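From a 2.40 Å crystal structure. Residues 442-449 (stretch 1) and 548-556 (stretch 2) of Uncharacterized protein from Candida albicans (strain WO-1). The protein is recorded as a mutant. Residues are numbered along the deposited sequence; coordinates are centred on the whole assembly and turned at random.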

# COMPACT_ATOMS: atom_id res chain seq x y z
N HIS A 442 2.00 5.15 4.71
CA HIS A 442 2.33 6.30 3.87
C HIS A 442 2.07 5.99 2.40
O HIS A 442 1.59 6.85 1.66
N GLU A 443 2.36 4.75 1.97
CA GLU A 443 2.14 4.41 0.57
C GLU A 443 0.65 4.44 0.23
O GLU A 443 0.29 4.79 -0.90
N THR A 444 -0.21 4.14 1.20
CA THR A 444 -1.65 4.07 0.93
C THR A 444 -2.41 5.34 1.29
O THR A 444 -3.51 5.54 0.76
N LEU A 445 -1.85 6.22 2.15
CA LEU A 445 -2.58 7.36 2.71
C LEU A 445 -1.96 8.73 2.43
O LEU A 445 -2.59 9.76 2.71
N ASN A 446 -0.73 8.75 1.95
CA ASN A 446 0.03 9.89 1.45
C ASN A 446 -0.80 10.99 0.82
O ASN A 446 -0.61 12.18 1.08
N TYR A 447 -1.66 10.57 -0.11
CA TYR A 447 -2.39 11.48 -0.97
C TYR A 447 -3.30 12.41 -0.18
O TYR A 447 -3.71 13.44 -0.71
N TYR A 448 -3.64 12.05 1.07
CA TYR A 448 -4.36 12.96 1.95
C TYR A 448 -3.57 14.25 2.20
O TYR A 448 -4.17 15.25 2.60
N LEU A 449 -2.26 14.23 1.98
CA LEU A 449 -1.40 15.40 2.16
C LEU A 449 -1.20 16.19 0.87
O LEU A 449 -0.41 17.13 0.84
N ASP A 548 -0.66 1.95 -8.43
CA ASP A 548 -1.55 2.68 -7.54
C ASP A 548 -2.01 1.73 -6.44
O ASP A 548 -2.75 0.78 -6.70
N ASN A 549 -1.56 2.01 -5.23
CA ASN A 549 -1.96 1.29 -4.03
C ASN A 549 -2.67 2.20 -3.03
O ASN A 549 -2.85 1.82 -1.86
N ARG A 550 -3.10 3.38 -3.46
CA ARG A 550 -3.75 4.31 -2.56
C ARG A 550 -5.06 3.73 -2.03
O ARG A 550 -5.74 2.95 -2.70
N ASP A 551 -5.41 4.15 -0.81
CA ASP A 551 -6.58 3.68 -0.06
C ASP A 551 -7.68 4.73 -0.14
O ASP A 551 -7.68 5.70 0.60
N PHE A 552 -8.63 4.52 -1.07
CA PHE A 552 -9.81 5.35 -1.23
C PHE A 552 -11.05 4.73 -0.59
O PHE A 552 -12.17 5.13 -0.90
N LYS A 553 -10.86 3.76 0.29
CA LYS A 553 -11.94 2.93 0.82
C LYS A 553 -12.15 3.06 2.32
O LYS A 553 -13.30 3.01 2.77
N SER A 554 -11.08 3.20 3.11
CA SER A 554 -11.19 3.10 4.56
C SER A 554 -12.16 4.11 5.15
O SER A 554 -12.84 3.81 6.13
N GLU A 555 -12.26 5.31 4.55
CA GLU A 555 -13.20 6.29 5.08
C GLU A 555 -14.65 5.96 4.75
O GLU A 555 -15.55 6.69 5.20
N TRP A 556 -14.88 4.88 4.01
CA TRP A 556 -16.21 4.41 3.61
C TRP A 556 -16.60 3.10 4.27
O TRP A 556 -17.65 2.54 3.93

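Where an irregular segment lies against the end of a helix, side chains and ordered water often supply the order that regular secondary structure would otherwise give, and this contact is a compact example. D548 opens the second stretch without touching the first, but it shapes what follows. In its t rotamer it receives hydrogen bonds at OD1 from both N and NE of R550, each at 2.9 Å, and its OD2 forms a salt bridge with R550 NH2 at 2.7 Å.

N549 (m) points toward the helix and makes the first direct link, its ND2 donating to OE2 of E443 at 2.8 Å. The CA-to-CB bond of E443 points sideways, yet the t, p side chain brings the carboxylate near. Water 1 reinforces the pairing, donating to E443 OE2 (2.7 Å) and accepting from N549 N (3.0 Å). Alongside, CG2 of T444 (p) packs 3.3 Å from N549 O.

R550 comes closest to the helix through its backbone: its CA lies 3.5 Å from T444 O in a CA-H...O contact. The guanidinium of its m, t, m side chain is bound by D548 and elsewhere in the structure; its CB, set sideways, sits 3.9 Å from CD2 of Y447.

D551 lies at the centre of the polar network. Its N donates to T444 O at 2.8 Å, while its CB points toward stretch 1 and meets T444 CB at 3.9 Å. With chi1 in t, the carboxylate bonds within its own stretch: OD1 accepts from K553 N (3.0 Å) and S554 N (2.9 Å), and OD2 takes a very short 2.4 Å hydrogen bond from S554 OG, bracing the turn. L445 (m, t) starts away, but its CD2 comes within 3.9 Å of D551 OD2. The carbonyl oxygen is also used, since Y447 (p), pointing toward stretch 2, donates from OH to D551 O at 2.5 Å, with that oxygen near the plane of the ring.

F552 (m) starts sideways, but its ring comes nearer and puts CE1 over one face of the Y447 ring, with its CD1 3.5 Å from Y447 CZ; the planes meet obliquely at 50°, their centroids 4.7 Å apart. K553 points away; S554 (m) points toward stretch 1, but makes no contact there and bonds to D551.

E555 (p, m) points toward stretch 1, where its OE1 is 3.5 Å from OH of Y448 (m), whose CB is sideways but whose end comes nearer. Water 2 lies 2.7 Å from both E555 OE2 and Y447 OH, to which it can donate; Y448 OH, at 3.4 Å, is at most a weak alternative acceptor. Water 3 accepts from Y448 OH (2.7 Å) and donates to E555 OE1 (2.6 Å) and D551 O (2.8 Å), so solvent completes the tyrosine-lined end of the contact.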

# COMPACT_ATOMS: atom_id res chain seq x y z
CB HIS A 442 3.79 6.73 4.05
CG HIS A 442 4.09 7.30 5.40
ND1 HIS A 442 3.42 8.39 5.92
CD2 HIS A 442 5.01 6.96 6.33
CE1 HIS A 442 3.91 8.68 7.11
NE2 HIS A 442 4.88 7.83 7.38
CB GLU A 443 2.78 3.05 0.24
CG GLU A 443 2.23 2.36 -0.99
CD GLU A 443 2.69 2.98 -2.30
OE1 GLU A 443 3.67 3.75 -2.29
OE2 GLU A 443 2.07 2.66 -3.34
CB THR A 444 -2.28 2.85 1.65
OG1 THR A 444 -2.10 2.94 3.07
CG2 THR A 444 -1.64 1.56 1.15
CB LEU A 445 -2.72 7.18 4.24
CG LEU A 445 -3.55 5.93 4.59
CD1 LEU A 445 -3.57 5.68 6.10
CD2 LEU A 445 -4.98 6.05 4.01
CB ASN A 446 0.96 9.31 0.39
CG ASN A 446 2.08 10.16 0.10
OD1 ASN A 446 2.03 11.36 0.31
ND2 ASN A 446 3.14 9.55 -0.44
CB TYR A 447 -3.19 10.66 -1.97
CG TYR A 447 -4.43 10.00 -1.39
CD1 TYR A 447 -5.65 10.68 -1.35
CD2 TYR A 447 -4.40 8.68 -0.91
CE1 TYR A 447 -6.82 10.08 -0.81
CE2 TYR A 447 -5.56 8.07 -0.37
CZ TYR A 447 -6.76 8.78 -0.33
OH TYR A 447 -7.89 8.19 0.19
CB TYR A 448 -4.69 12.29 3.30
CG TYR A 448 -5.92 11.41 3.29
CD1 TYR A 448 -7.20 11.96 3.38
CD2 TYR A 448 -5.80 10.04 3.18
CE1 TYR A 448 -8.35 11.16 3.36
CE2 TYR A 448 -6.92 9.22 3.15
CZ TYR A 448 -8.20 9.78 3.25
OH TYR A 448 -9.29 8.97 3.22
CB LEU A 449 -0.05 14.96 2.72
CG LEU A 449 -0.09 14.15 4.02
CD1 LEU A 449 1.26 13.47 4.27
CD2 LEU A 449 -0.45 15.06 5.22
CB ASP A 548 -2.74 3.27 -8.29
CG ASP A 548 -3.59 4.22 -7.42
OD1 ASP A 548 -3.32 4.34 -6.21
OD2 ASP A 548 -4.53 4.86 -7.95
CB ASN A 549 -0.74 0.64 -3.39
CG ASN A 549 0.10 -0.12 -4.40
OD1 ASN A 549 -0.40 -1.02 -5.08
ND2 ASN A 549 1.38 0.25 -4.52
CB ARG A 550 -3.99 5.64 -3.28
CG ARG A 550 -2.66 6.38 -3.51
CD ARG A 550 -2.86 7.58 -4.39
NE ARG A 550 -3.43 7.17 -5.67
CZ ARG A 550 -3.61 8.00 -6.70
NH1 ARG A 550 -3.26 9.28 -6.57
NH2 ARG A 550 -4.12 7.55 -7.84
CB ASP A 551 -6.17 3.42 1.39
CG ASP A 551 -7.33 2.99 2.28
OD1 ASP A 551 -8.47 2.82 1.81
OD2 ASP A 551 -7.06 2.83 3.48
CB PHE A 552 -10.08 5.61 -2.72
CG PHE A 552 -8.96 6.30 -3.43
CD1 PHE A 552 -8.59 7.59 -3.08
CD2 PHE A 552 -8.26 5.67 -4.44
CE1 PHE A 552 -7.56 8.24 -3.74
CE2 PHE A 552 -7.22 6.30 -5.09
CZ PHE A 552 -6.86 7.59 -4.75
CB LYS A 553 -11.67 1.45 0.48
CG LYS A 553 -11.84 1.11 -1.01
CD LYS A 553 -11.33 -0.29 -1.24
CE LYS A 553 -11.57 -0.75 -2.66
NZ LYS A 553 -10.96 -2.10 -2.89
CB SER A 554 -9.81 3.24 5.20
OG SER A 554 -8.98 2.17 4.80
CB GLU A 555 -12.83 7.70 4.57
CG GLU A 555 -13.34 8.07 3.18
CD GLU A 555 -12.39 7.67 2.07
OE1 GLU A 555 -11.74 6.62 2.22
OE2 GLU A 555 -12.30 8.39 1.04
CB TRP A 556 -16.29 4.23 2.09
CG TRP A 556 -16.19 5.49 1.29
CD1 TRP A 556 -15.08 5.96 0.62
CD2 TRP A 556 -17.23 6.45 1.05
NE1 TRP A 556 -15.37 7.14 -0.02
CE2 TRP A 556 -16.68 7.46 0.22
CE3 TRP A 556 -18.56 6.55 1.46
CZ2 TRP A 556 -17.43 8.58 -0.19
CZ3 TRP A 556 -19.31 7.66 1.04
CH2 TRP A 556 -18.73 8.66 0.22
O HOH W 1 0.38 4.21 -4.78
O HOH W 2 -10.16 9.59 -0.01
O HOH W 3 -9.23 6.29 2.85